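Local atomic coordinates of 6-aminohexanoate-dimer hydrolase (PDB entry 4GB7), a protein that probably hydrolyses the amide bond of 6-aminohexanoate dimers, as a putative serine hydrolase of the beta-lactamase clan. Residues T181-M186 with Y355-W360; M186-S191 with F247-G252; S253-A258 with Q298-L303. All blocks are in the same frame, centred on the assembly; numbering follows the deposited sequence.

Interaction 1. Residues T181-M186 with Y355-W360; sequences TLQQLM and YHNQWW
The H356 imidazole meets Q183 at its edge, where Q183 NE2 lies near the ring plane, 3.5 Å from H356 CE1, while N357 ND2 sits over the centre of one ring face. The Y355 ring has M186 O and W360 CD2 at its edge and W359 O above one face, offset toward the rim. An amide pair joins the segments: Q183 NE2 donates to N357 OD1 at 2.8 Å, tilted 16° from the carbonyl plane, with the two amides turned 63° apart. The Q183 chain gets there with CG anti to the backbone N (chi1 -167°) and a bend at chi2. Selenomethionine M186 doubles back, its CE lying 3.5 Å from N357 OD1 and 3.8 Å from N357 CB; an unbranched chain bent at chi2 and chi3 can fold over the amide. Q358 grips M186 O twice, by a 2.9 Å bond from Q358 NE2, which lies above the carbonyl plane, and by a weak one from Q358 N at 3.1 Å. N357 and Q358 hold the positive phi values of a type I' turn, a conformation asparagine adopts readily. Q358 OE1 is taken by T254, while H356 ND1 and Q183 NE2 both bond D187. The contact thus sets the tip of the 354-356/359-361 hairpin against the C-terminal end of helix 182-186, with M186 packed on helices 143-155 and 251-265.

Interaction 2. Residues M186-S191 with F247-G252; sequences MDMQVS and FSYNNG
M188 O accepts a nearly straight bond from S248 N (2.8 Å, 172° at the hydrogen) where the chain leaving helix 182-186 runs at 78° to F247-N250. M188 has positive phi as the C-prime residue of a Schellman motif, in which Q189 N reaches back to Q184 O and M188 N to L185 O; the turn ends the helix and brings M188 against F247-N250. The same M188 O also receives a CA-H...O contact from F247 CA. The selenomethionine side chain of M188, bent at chi2 (-61°), is the main packing element of its segment. Its CB lies 3.5 Å from F247 CE1, its SE comes within 3.3 Å of N250 O, and its CE rests over one face of the Y249 ring, 4.3 Å from the centroid and toward the rim. This is a CH-pi contact combined with a Met-aromatic one, for which a long, polarisable chain is well suited. Beside it two waters bridge polar groups: one accepts from V190 N and donates to S248 O; the other joins V190 O, S248 OG and N250 ND2. N250 is the N-cap of the next helix, its OD1 accepting from G252 N at 2.8 Å on an in-plane lone pair and bonding Y194 OH as well. Y249 OH bonds S140, consistent with a SxxK-type serine site, and a nitrate ion, probably from the crystallisation liquor, lies about 3 Å from the Y249 side chain. The contact lies between the end of helix 182-186 and the start of helix 251-265, with M188 touching S253 and T254 of the latter, K143 of helix 143-155 and Y355 of strand 354-356.

Interaction 3. Residues S253-A258 with Q298-L303; sequences STETLA and QASAGL
E255 OE2 is gripped twice by S300, whose hydroxyl OG donates to it at 2.6 Å and whose backbone N donates at 2.9 Å. The two donors differ in approach: S300 OG comes to the anti side of the oxygen, whereas S300 N stands above the carboxylate plane, 57° out of it. The other oxygen, E255 OE1, takes A299 N at 3.0 Å on its syn side, so the carboxylate spans two successive backbone NH groups of the loop. The E255 chain bends at chi2 (-61°) to deliver its carboxylate to the loop, and S300 places OG between its backbone N and carbonyl carbon (chi1 61°), the crowded position, from which the hydroxyl meets OE2. Serine supplies both a small side chain and a donor here. Alongside the carboxylate the helix meets the loop through small groups. A258 CB and A299 CB make a tight pair, 3.2 Å apart, closer than usual for carbons, at a point where both residues are alanine. T254 adds its CB at 4.0 Å from S300 CB and its methyl CG2 at 3.8 Å from A299 O, while its OG1 turns to Q358. Within the loop, G302 N bonds Q298 O, holding Q298-G302 in a compact turn. E255 is buried and its side chain touches L211, I230 and L234; the three donated bonds would help stabilise a negative charge there, if it is ionised. By fixing both NH groups, E255 probably helps position S300, whose O bonds K143 NZ, as a second-shell residue of the presumed SxxK site.

Interactions 2 and 3 both use helix 251-265, the first at its N-terminal start, and interaction 1 touches that helix through Q358, L185 and M186. Interactions 1 and 2 are closest, their centres 7 Å apart; they share M186, and H356 ND1 lies 2.6 Å from D187 OD1. Interaction 1 reaches interaction 3 through Q358 OE1, 2.7 Å from T254 OG1, although their centres are 13 Å apart. Between interactions 2 and 3, M188 CE approaches T254 OG1 at 3.6 Å. K143 of the presumed SxxK site is touched by Q358, M188 and T254, one from each contact, while N251 OD1 and S300 O both bond its NZ; the nitrate beside Y249 probably marks the same pocket.

Interaction 1. Residues T181-M186 with Y355-W360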
ATOM      1  N   THR A 181      21.195   4.127   3.123  1.00 18.62           N
ATOM      2  CA  THR A 181      20.684   4.842   4.294  1.00 19.77           C
ATOM      3  C   THR A 181      19.200   4.584   4.418  1.00 19.32           C
ATOM      4  O   THR A 181      18.535   4.214   3.437  1.00 20.13           O
ATOM      5  CB  THR A 181      20.891   6.378   4.259  1.00 17.34           C
ATOM      6  OG1 THR A 181      20.131   6.957   3.184  1.00 22.02           O
ATOM      7  CG2 THR A 181      22.381   6.788   4.164  1.00 21.76           C
ATOM      8  N   LEU A 182      18.676   4.808   5.616  1.00 19.82           N
ATOM      9  CA  LEU A 182      17.253   4.644   5.829  1.00 19.98           C
ATOM     10  C   LEU A 182      16.454   5.567   4.906  1.00 18.47           C
ATOM     11  O   LEU A 182      15.428   5.140   4.354  1.00 20.82           O
ATOM     12  CB  LEU A 182      16.867   4.879   7.273  1.00 20.68           C
ATOM     13  CG  LEU A 182      17.057   3.677   8.176  1.00 22.41           C
ATOM     14  CD1 LEU A 182      18.487   3.153   8.217  1.00 25.05           C
ATOM     15  CD2 LEU A 182      16.541   4.000   9.569  1.00 23.69           C
ATOM     16  N   GLN A 183      16.907   6.810   4.759  1.00 18.58           N
ATOM     17  CA  GLN A 183      16.273   7.769   3.878  1.00 19.50           C
ATOM     18  C   GLN A 183      16.237   7.281   2.425  1.00 19.11           C
ATOM     19  O   GLN A 183      15.202   7.410   1.760  1.00 19.82           O
ATOM     20  CB  GLN A 183      16.881   9.178   4.021  1.00 21.66           C
ATOM     21  CG  GLN A 183      16.024  10.249   3.336  1.00 21.37           C
ATOM     22  CD  GLN A 183      14.621  10.352   3.932  1.00 19.23           C
ATOM     23  OE1 GLN A 183      14.456  10.569   5.117  1.00 22.38           O
ATOM     24  NE2 GLN A 183      13.604  10.217   3.091  1.00 20.64           N
ATOM     25  N   GLN A 184      17.346   6.729   1.943  1.00 22.20           N
ATOM     26  CA  GLN A 184      17.388   6.100   0.597  1.00 21.50           C
ATOM     27  C   GLN A 184      16.363   5.004   0.420  1.00 19.03           C
ATOM     28  O   GLN A 184      15.698   4.905  -0.643  1.00 19.92           O
ATOM     29  CB  GLN A 184      18.816   5.644   0.254  1.00 20.52           C
ATOM     30  CG  GLN A 184      19.695   6.862  -0.002  1.00 19.24           C
ATOM     31  CD  GLN A 184      21.213   6.543   0.042  1.00 22.05           C
ATOM     32  OE1 GLN A 184      21.647   5.425   0.476  1.00 20.89           O
ATOM     33  NE2 GLN A 184      22.021   7.509  -0.368  1.00 26.09           N
ATOM     34  N   LEU A 185      16.215   4.182   1.452  1.00 18.68           N
ATOM     35  CA  LEU A 185      15.195   3.119   1.455  1.00 20.00           C
ATOM     36  C   LEU A 185      13.786   3.722   1.414  1.00 18.49           C
ATOM     37  O   LEU A 185      12.907   3.308   0.569  1.00 18.07           O
ATOM     38  CB  LEU A 185      15.379   2.194   2.661  1.00 20.46           C
ATOM     39  CG  LEU A 185      16.647   1.361   2.711  1.00 18.65           C
ATOM     40  CD1 LEU A 185      16.943   0.847   4.119  1.00 20.71           C
ATOM     41  CD2 LEU A 185      16.640   0.175   1.761  1.00 18.69           C
HETATM   42  N   MSE A 186      13.545   4.664   2.314  1.00 18.23           N
HETATM   43  CA  MSE A 186      12.269   5.421   2.360  1.00 19.39           C
HETATM   44  C   MSE A 186      11.873   6.025   0.999  1.00 17.63           C
HETATM   45  O   MSE A 186      10.676   6.034   0.616  1.00 19.35           O
HETATM   46  CB  MSE A 186      12.343   6.527   3.421  1.00 20.77           C
HETATM   47  CG  MSE A 186      12.305   6.056   4.865  1.00 20.47           C
HETATM   48 SE   MSE A 186      10.510   5.508   5.321  0.70 21.23          SE
HETATM   49  CE  MSE A 186       9.952   7.220   5.959  1.00 19.98           C
ATOM     50  N   TYR A 355       8.355  10.748  -5.637  1.00 19.13           N
ATOM     51  CA  TYR A 355       8.120   9.716  -4.628  1.00 16.50           C
ATOM     52  C   TYR A 355       8.936  10.067  -3.388  1.00 16.74           C
ATOM     53  O   TYR A 355      10.137  10.340  -3.503  1.00 21.02           O
ATOM     54  CB  TYR A 355       8.567   8.383  -5.143  1.00 18.13           C
ATOM     55  CG  TYR A 355       8.239   7.173  -4.278  1.00 20.16           C
ATOM     56  CD1 TYR A 355       9.022   6.825  -3.193  1.00 19.88           C
ATOM     57  CD2 TYR A 355       7.119   6.360  -4.573  1.00 16.66           C
ATOM     58  CE1 TYR A 355       8.757   5.672  -2.454  1.00 17.69           C
ATOM     59  CE2 TYR A 355       6.841   5.227  -3.826  1.00 19.57           C
ATOM     60  CZ  TYR A 355       7.628   4.901  -2.748  1.00 18.26           C
ATOM     61  OH  TYR A 355       7.390   3.742  -2.058  1.00 17.09           O
ATOM     62  N   HIS A 356       8.292  10.040  -2.226  1.00 18.94           N
ATOM     63  CA  HIS A 356       8.950  10.412  -0.975  1.00 17.42           C
ATOM     64  C   HIS A 356       8.346   9.615   0.166  1.00 19.31           C
ATOM     65  O   HIS A 356       7.125   9.601   0.338  1.00 18.48           O
ATOM     66  CB  HIS A 356       8.788  11.914  -0.730  1.00 18.68           C
ATOM     67  CG  HIS A 356       9.701  12.472   0.354  1.00 22.03           C
ATOM     68  ND1 HIS A 356      10.879  11.893   0.702  1.00 22.21           N
ATOM     69  CD2 HIS A 356       9.593  13.617   1.110  1.00 21.25           C
ATOM     70  CE1 HIS A 356      11.463  12.614   1.670  1.00 22.76           C
ATOM     71  NE2 HIS A 356      10.698  13.684   1.908  1.00 20.93           N
ATOM     72  N   ASN A 357       9.186   8.926   0.940  1.00 19.39           N
ATOM     73  CA  ASN A 357       8.769   8.263   2.169  1.00 19.42           C
ATOM     74  C   ASN A 357       7.583   7.307   2.018  1.00 18.11           C
ATOM     75  O   ASN A 357       6.664   7.257   2.840  1.00 18.55           O
ATOM     76  CB  ASN A 357       8.493   9.358   3.234  1.00 18.61           C
ATOM     77  CG  ASN A 357       9.751  10.147   3.582  1.00 19.89           C
ATOM     78  OD1 ASN A 357      10.864   9.606   3.496  1.00 20.01           O
ATOM     79  ND2 ASN A 357       9.582  11.430   3.947  1.00 22.72           N
ATOM     80  N   GLN A 358       7.645   6.532   0.952  1.00 18.52           N
ATOM     81  CA  GLN A 358       6.700   5.466   0.615  1.00 17.55           C
ATOM     82  C   GLN A 358       5.429   5.951  -0.064  1.00 18.57           C
ATOM     83  O   GLN A 358       4.533   5.141  -0.330  1.00 18.24           O
ATOM     84  CB  GLN A 358       6.424   4.496   1.773  1.00 19.28           C
ATOM     85  CG  GLN A 358       7.698   3.948   2.472  1.00 18.00           C
ATOM     86  CD  GLN A 358       8.462   2.946   1.607  1.00 18.29           C
ATOM     87  OE1 GLN A 358       8.120   1.762   1.551  1.00 21.35           O
ATOM     88  NE2 GLN A 358       9.555   3.413   0.970  1.00 18.26           N
ATOM     89  N   TRP A 359       5.360   7.255  -0.360  1.00 16.59           N
ATOM     90  CA  TRP A 359       4.192   7.868  -1.059  1.00 18.06           C
ATOM     91  C   TRP A 359       4.526   8.408  -2.465  1.00 19.05           C
ATOM     92  O   TRP A 359       5.596   8.983  -2.714  1.00 19.16           O
ATOM     93  CB  TRP A 359       3.639   9.040  -0.250  1.00 16.91           C
ATOM     94  CG  TRP A 359       3.013   8.626   1.036  1.00 17.95           C
ATOM     95  CD1 TRP A 359       3.628   8.501   2.282  1.00 16.91           C
ATOM     96  CD2 TRP A 359       1.619   8.370   1.263  1.00 16.27           C
ATOM     97  NE1 TRP A 359       2.732   8.141   3.217  1.00 17.93           N
ATOM     98  CE2 TRP A 359       1.493   8.043   2.658  1.00 17.01           C
ATOM     99  CE3 TRP A 359       0.476   8.320   0.447  1.00 17.74           C
ATOM    100  CZ2 TRP A 359       0.290   7.681   3.228  1.00 17.06           C
ATOM    101  CZ3 TRP A 359      -0.726   7.979   1.036  1.00 20.13           C
ATOM    102  CH2 TRP A 359      -0.822   7.665   2.411  1.00 17.67           C
ATOM    103  N   TRP A 360       3.596   8.216  -3.396  1.00 16.81           N
ATOM    104  CA  TRP A 360       3.644   8.816  -4.729  1.00 17.77           C
ATOM    105  C   TRP A 360       3.049  10.207  -4.687  1.00 16.39           C
ATOM    106  O   TRP A 360       2.034  10.463  -3.997  1.00 19.18           O
ATOM    107  CB  TRP A 360       2.855   8.008  -5.759  1.00 17.64           C
ATOM    108  CG  TRP A 360       3.289   6.559  -5.886  1.00 19.31           C
ATOM    109  CD1 TRP A 360       2.909   5.498  -5.100  1.00 20.49           C
ATOM    110  CD2 TRP A 360       4.246   5.994  -6.860  1.00 18.19           C
ATOM    111  NE1 TRP A 360       3.518   4.343  -5.505  1.00 21.96           N
ATOM    112  CE2 TRP A 360       4.336   4.578  -6.568  1.00 19.97           C
ATOM    113  CE3 TRP A 360       5.008   6.525  -7.907  1.00 20.37           C
ATOM    114  CZ2 TRP A 360       5.149   3.738  -7.290  1.00 19.60           C
ATOM    115  CZ3 TRP A 360       5.783   5.655  -8.666  1.00 18.65           C
ATOM    116  CH2 TRP A 360       5.871   4.300  -8.361  1.00 19.67           C
TER

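Interaction 2. Residues M186-S191 with F247-G252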
HETATM    1  N   MSE A 186      13.545   4.664   2.314  1.00 18.23           N
HETATM    2  CA  MSE A 186      12.269   5.421   2.360  1.00 19.39           C
HETATM    3  C   MSE A 186      11.873   6.025   0.999  1.00 17.63           C
HETATM    4  O   MSE A 186      10.676   6.034   0.616  1.00 19.35           O
HETATM    5  CB  MSE A 186      12.343   6.527   3.421  1.00 20.77           C
HETATM    6  CG  MSE A 186      12.305   6.056   4.865  1.00 20.47           C
HETATM    7 SE   MSE A 186      10.510   5.508   5.321  0.70 21.23          SE
HETATM    8  CE  MSE A 186       9.952   7.220   5.959  1.00 19.98           C
ATOM      9  N   ASP A 187      12.875   6.498   0.251  1.00 18.38           N
ATOM     10  CA  ASP A 187      12.637   7.138  -1.039  1.00 19.66           C
ATOM     11  C   ASP A 187      12.763   6.205  -2.251  1.00 17.83           C
ATOM     12  O   ASP A 187      12.746   6.691  -3.399  1.00 21.21           O
ATOM     13  CB  ASP A 187      13.567   8.361  -1.201  1.00 22.18           C
ATOM     14  CG  ASP A 187      13.187   9.516  -0.267  1.00 23.19           C
ATOM     15  OD1 ASP A 187      12.000   9.601   0.092  1.00 20.73           O
ATOM     16  OD2 ASP A 187      14.083  10.277   0.146  1.00 23.04           O
HETATM   17  N   MSE A 188      12.931   4.904  -2.017  1.00 18.70           N
HETATM   18  CA  MSE A 188      13.020   3.944  -3.100  1.00 18.26           C
HETATM   19  C   MSE A 188      14.186   4.308  -4.055  1.00 19.70           C
HETATM   20  O   MSE A 188      14.060   4.318  -5.241  1.00 18.71           O
HETATM   21  CB  MSE A 188      11.679   3.836  -3.835  1.00 18.41           C
HETATM   22  CG  MSE A 188      10.688   3.065  -3.040  1.00 18.13           C
HETATM   23 SE   MSE A 188      11.066   1.290  -2.599  0.70 21.53          SE
HETATM   24  CE  MSE A 188       9.258   0.749  -2.189  1.00 20.38           C
ATOM     25  N   GLN A 189      15.338   4.607  -3.482  1.00 19.91           N
ATOM     26  CA  GLN A 189      16.506   4.925  -4.260  1.00 21.97           C
ATOM     27  C   GLN A 189      17.626   3.848  -4.147  1.00 20.89           C
ATOM     28  O   GLN A 189      18.828   4.128  -4.344  1.00 22.90           O
ATOM     29  CB  GLN A 189      17.013   6.296  -3.886  1.00 23.40           C
ATOM     30  CG  GLN A 189      16.108   7.438  -4.309  1.00 25.85           C
ATOM     31  CD  GLN A 189      16.524   8.746  -3.717  1.00 28.37           C
ATOM     32  OE1 GLN A 189      17.368   8.797  -2.821  1.00 36.59           O
ATOM     33  NE2 GLN A 189      15.967   9.826  -4.228  1.00 41.69           N
ATOM     34  N   VAL A 190      17.212   2.618  -3.877  1.00 18.92           N
ATOM     35  CA  VAL A 190      18.099   1.467  -3.783  1.00 23.16           C
ATOM     36  C   VAL A 190      17.828   0.539  -4.961  1.00 23.47           C
ATOM     37  O   VAL A 190      16.694   0.001  -5.134  1.00 20.87           O
ATOM     38  CB  VAL A 190      17.902   0.744  -2.429  1.00 24.79           C
ATOM     39  CG1 VAL A 190      18.921  -0.353  -2.283  1.00 23.95           C
ATOM     40  CG2 VAL A 190      17.967   1.763  -1.246  1.00 22.68           C
ATOM     41  N   SER A 191      18.865   0.378  -5.787  1.00 22.87           N
ATOM     42  CA  SER A 191      18.735  -0.313  -7.084  1.00 21.39           C
ATOM     43  C   SER A 191      19.277  -1.725  -6.919  1.00 19.60           C
ATOM     44  O   SER A 191      20.505  -1.933  -6.745  1.00 23.50           O
ATOM     45  CB  SER A 191      19.484   0.453  -8.169  1.00 22.56           C
ATOM     46  OG  SER A 191      18.878   1.693  -8.504  1.00 26.01           O
ATOM     47  N   PHE A 247      15.676   6.642  -8.672  1.00 24.09           N
ATOM     48  CA  PHE A 247      14.506   5.929  -8.188  1.00 24.04           C
ATOM     49  C   PHE A 247      14.465   4.524  -8.790  1.00 24.90           C
ATOM     50  O   PHE A 247      14.595   4.357 -10.015  1.00 25.24           O
ATOM     51  CB  PHE A 247      13.232   6.704  -8.548  1.00 21.95           C
ATOM     52  CG  PHE A 247      11.950   6.000  -8.194  1.00 22.95           C
ATOM     53  CD1 PHE A 247      11.464   6.066  -6.918  1.00 22.16           C
ATOM     54  CD2 PHE A 247      11.211   5.316  -9.152  1.00 22.76           C
ATOM     55  CE1 PHE A 247      10.266   5.477  -6.574  1.00 22.10           C
ATOM     56  CE2 PHE A 247      10.008   4.690  -8.802  1.00 25.35           C
ATOM     57  CZ  PHE A 247       9.529   4.787  -7.513  1.00 23.01           C
ATOM     58  N   SER A 248      14.245   3.520  -7.931  1.00 20.34           N
ATOM     59  CA  SER A 248      14.034   2.141  -8.350  1.00 23.04           C
ATOM     60  C   SER A 248      13.088   1.515  -7.351  1.00 20.95           C
ATOM     61  O   SER A 248      13.480   1.229  -6.210  1.00 21.50           O
ATOM     62  CB  SER A 248      15.357   1.359  -8.379  1.00 21.91           C
ATOM     63  OG  SER A 248      15.143   0.046  -8.853  1.00 24.16           O
ATOM     64  N   TYR A 249      11.833   1.329  -7.762  1.00 21.47           N
ATOM     65  CA  TYR A 249      10.834   0.777  -6.856  1.00 19.62           C
ATOM     66  C   TYR A 249      11.178  -0.664  -6.494  1.00 21.94           C
ATOM     67  O   TYR A 249      11.354  -1.503  -7.377  1.00 24.97           O
ATOM     68  CB  TYR A 249       9.488   0.835  -7.528  1.00 21.53           C
ATOM     69  CG  TYR A 249       8.300   0.570  -6.645  1.00 20.63           C
ATOM     70  CD1 TYR A 249       7.754   1.568  -5.834  1.00 24.88           C
ATOM     71  CD2 TYR A 249       7.672  -0.640  -6.676  1.00 28.56           C
ATOM     72  CE1 TYR A 249       6.619   1.342  -5.073  1.00 21.01           C
ATOM     73  CE2 TYR A 249       6.552  -0.892  -5.902  1.00 27.46           C
ATOM     74  CZ  TYR A 249       6.025   0.099  -5.114  1.00 23.08           C
ATOM     75  OH  TYR A 249       4.904  -0.188  -4.396  1.00 22.12           O
ATOM     76  N   ASN A 250      11.282  -0.957  -5.191  1.00 19.64           N
ATOM     77  CA  ASN A 250      11.610  -2.298  -4.764  1.00 19.54           C
ATOM     78  C   ASN A 250      10.975  -2.642  -3.404  1.00 20.14           C
ATOM     79  O   ASN A 250      11.250  -1.994  -2.402  1.00 20.85           O
ATOM     80  CB  ASN A 250      13.139  -2.435  -4.667  1.00 19.33           C
ATOM     81  CG  ASN A 250      13.618  -3.878  -4.729  1.00 19.43           C
ATOM     82  OD1 ASN A 250      13.212  -4.727  -3.919  1.00 21.57           O
ATOM     83  ND2 ASN A 250      14.512  -4.165  -5.711  1.00 24.70           N
ATOM     84  N   ASN A 251      10.202  -3.719  -3.379  1.00 18.60           N
ATOM     85  CA  ASN A 251       9.640  -4.271  -2.126  1.00 18.90           C
ATOM     86  C   ASN A 251      10.697  -4.446  -1.045  1.00 19.47           C
ATOM     87  O   ASN A 251      10.428  -4.260   0.131  1.00 19.08           O
ATOM     88  CB  ASN A 251       9.041  -5.642  -2.376  1.00 20.99           C
ATOM     89  CG  ASN A 251       7.798  -5.606  -3.241  1.00 20.16           C
ATOM     90  OD1 ASN A 251       7.035  -4.651  -3.239  1.00 22.18           O
ATOM     91  ND2 ASN A 251       7.605  -6.674  -4.001  1.00 24.49           N
ATOM     92  N   GLY A 252      11.873  -4.890  -1.444  1.00 20.96           N
ATOM     93  CA  GLY A 252      12.959  -5.137  -0.523  1.00 19.65           C
ATOM     94  C   GLY A 252      13.334  -3.965   0.323  1.00 18.85           C
ATOM     95  O   GLY A 252      13.806  -4.156   1.483  1.00 20.51           O
TER
HETATM   96  O   HOH W   1      14.499   1.028  -3.644  1.00 20.84           O
HETATM   97  O   HOH W   2      15.603  -1.816  -6.947  1.00 22.56           O

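Interaction 3. Residues S253-A258 with Q298-L303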
ATOM      1  N   SER A 253      13.191  -2.754  -0.214  1.00 17.70           N
ATOM      2  CA  SER A 253      13.518  -1.567   0.568  1.00 18.59           C
ATOM      3  C   SER A 253      12.590  -1.440   1.780  1.00 16.59           C
ATOM      4  O   SER A 253      13.025  -1.236   2.908  1.00 17.98           O
ATOM      5  CB  SER A 253      13.466  -0.289  -0.286  1.00 19.03           C
ATOM      6  OG  SER A 253      14.461  -0.317  -1.315  1.00 20.93           O
ATOM      7  N   THR A 254      11.285  -1.606   1.553  1.00 16.41           N
ATOM      8  CA  THR A 254      10.327  -1.588   2.653  1.00 16.38           C
ATOM      9  C   THR A 254      10.563  -2.749   3.628  1.00 15.20           C
ATOM     10  O   THR A 254      10.457  -2.580   4.851  1.00 19.83           O
ATOM     11  CB  THR A 254       8.906  -1.674   2.093  1.00 16.14           C
ATOM     12  OG1 THR A 254       8.808  -0.804   0.973  1.00 19.37           O
ATOM     13  CG2 THR A 254       7.856  -1.271   3.168  1.00 16.32           C
ATOM     14  N   GLU A 255      10.908  -3.927   3.102  1.00 17.28           N
ATOM     15  CA  GLU A 255      11.151  -5.104   3.955  1.00 16.53           C
ATOM     16  C   GLU A 255      12.339  -4.841   4.854  1.00 17.06           C
ATOM     17  O   GLU A 255      12.327  -5.253   6.030  1.00 19.90           O
ATOM     18  CB  GLU A 255      11.353  -6.372   3.158  1.00 18.54           C
ATOM     19  CG  GLU A 255      10.153  -6.819   2.317  1.00 17.34           C
ATOM     20  CD  GLU A 255       8.880  -7.130   3.083  1.00 19.72           C
ATOM     21  OE1 GLU A 255       8.896  -7.250   4.337  1.00 19.69           O
ATOM     22  OE2 GLU A 255       7.826  -7.226   2.391  1.00 20.70           O
ATOM     23  N   THR A 256      13.345  -4.140   4.333  1.00 18.68           N
ATOM     24  CA  THR A 256      14.521  -3.792   5.157  1.00 17.38           C
ATOM     25  C   THR A 256      14.126  -2.846   6.304  1.00 17.51           C
ATOM     26  O   THR A 256      14.506  -3.015   7.476  1.00 17.37           O
ATOM     27  CB  THR A 256      15.640  -3.213   4.301  1.00 16.28           C
ATOM     28  OG1 THR A 256      16.049  -4.180   3.298  1.00 21.07           O
ATOM     29  CG2 THR A 256      16.884  -2.843   5.165  1.00 15.81           C
ATOM     30  N   LEU A 257      13.424  -1.801   5.952  1.00 19.68           N
ATOM     31  CA  LEU A 257      12.878  -0.862   6.931  1.00 19.18           C
ATOM     32  C   LEU A 257      12.062  -1.575   8.014  1.00 16.69           C
ATOM     33  O   LEU A 257      12.180  -1.283   9.173  1.00 18.00           O
ATOM     34  CB  LEU A 257      12.047   0.231   6.219  1.00 17.77           C
ATOM     35  CG  LEU A 257      12.798   1.227   5.338  1.00 17.69           C
ATOM     36  CD1 LEU A 257      11.850   2.123   4.558  1.00 20.51           C
ATOM     37  CD2 LEU A 257      13.771   2.066   6.184  1.00 18.88           C
ATOM     38  N   ALA A 258      11.208  -2.510   7.627  1.00 17.35           N
ATOM     39  CA  ALA A 258      10.443  -3.287   8.612  1.00 17.86           C
ATOM     40  C   ALA A 258      11.336  -4.120   9.538  1.00 18.93           C
ATOM     41  O   ALA A 258      11.032  -4.264  10.718  1.00 18.37           O
ATOM     42  CB  ALA A 258       9.370  -4.130   7.941  1.00 18.41           C
ATOM     43  N   GLN A 298       5.117  -9.691   5.430  1.00 16.28           N
ATOM     44  CA  GLN A 298       5.384  -8.972   4.184  1.00 16.23           C
ATOM     45  C   GLN A 298       5.042  -7.512   4.411  1.00 18.57           C
ATOM     46  O   GLN A 298       3.917  -7.109   4.133  1.00 18.97           O
ATOM     47  CB  GLN A 298       4.468  -9.459   3.048  1.00 18.50           C
ATOM     48  CG  GLN A 298       4.708 -10.868   2.625  1.00 19.52           C
ATOM     49  CD  GLN A 298       3.715 -11.307   1.586  1.00 21.38           C
ATOM     50  OE1 GLN A 298       2.747 -10.595   1.296  1.00 27.01           O
ATOM     51  NE2 GLN A 298       3.921 -12.486   1.056  1.00 25.25           N
ATOM     52  N   ALA A 299       6.007  -6.733   4.881  1.00 17.21           N
ATOM     53  CA  ALA A 299       5.804  -5.327   5.107  1.00 17.30           C
ATOM     54  C   ALA A 299       5.448  -4.550   3.834  1.00 16.08           C
ATOM     55  O   ALA A 299       4.813  -3.492   3.891  1.00 18.82           O
ATOM     56  CB  ALA A 299       7.074  -4.716   5.741  1.00 19.37           C
ATOM     57  N   SER A 300       5.887  -5.081   2.690  1.00 17.94           N
ATOM     58  CA  SER A 300       5.821  -4.369   1.420  1.00 15.84           C
ATOM     59  C   SER A 300       4.527  -4.642   0.724  1.00 17.81           C
ATOM     60  O   SER A 300       4.164  -3.892  -0.157  1.00 19.33           O
ATOM     61  CB  SER A 300       6.992  -4.762   0.499  1.00 18.63           C
ATOM     62  OG  SER A 300       6.950  -6.142   0.199  1.00 20.10           O
ATOM     63  N   ALA A 301       3.817  -5.695   1.124  1.00 15.10           N
ATOM     64  CA  ALA A 301       2.681  -6.137   0.271  1.00 16.96           C
ATOM     65  C   ALA A 301       1.580  -6.933   0.960  1.00 16.30           C
ATOM     66  O   ALA A 301       0.591  -7.348   0.297  1.00 17.88           O
ATOM     67  CB  ALA A 301       3.250  -6.974  -0.862  1.00 21.46           C
ATOM     68  N   GLY A 302       1.725  -7.190   2.258  1.00 19.19           N
ATOM     69  CA  GLY A 302       0.874  -8.191   2.924  1.00 19.35           C
ATOM     70  C   GLY A 302      -0.224  -7.752   3.882  1.00 15.76           C
ATOM     71  O   GLY A 302      -0.845  -8.593   4.540  1.00 16.26           O
ATOM     72  N   LEU A 303      -0.462  -6.448   3.991  1.00 17.65           N
ATOM     73  CA  LEU A 303      -1.487  -5.926   4.910  1.00 16.35           C
ATOM     74  C   LEU A 303      -2.839  -6.043   4.264  1.00 16.26           C
ATOM     75  O   LEU A 303      -2.985  -5.719   3.098  1.00 18.24           O
ATOM     76  CB  LEU A 303      -1.196  -4.484   5.310  1.00 18.02           C
ATOM     77  CG  LEU A 303      -2.054  -3.878   6.422  1.00 15.74           C
ATOM     78  CD1 LEU A 303      -1.971  -4.649   7.756  1.00 18.23           C
ATOM     79  CD2 LEU A 303      -1.656  -2.422   6.600  1.00 17.26           C
TER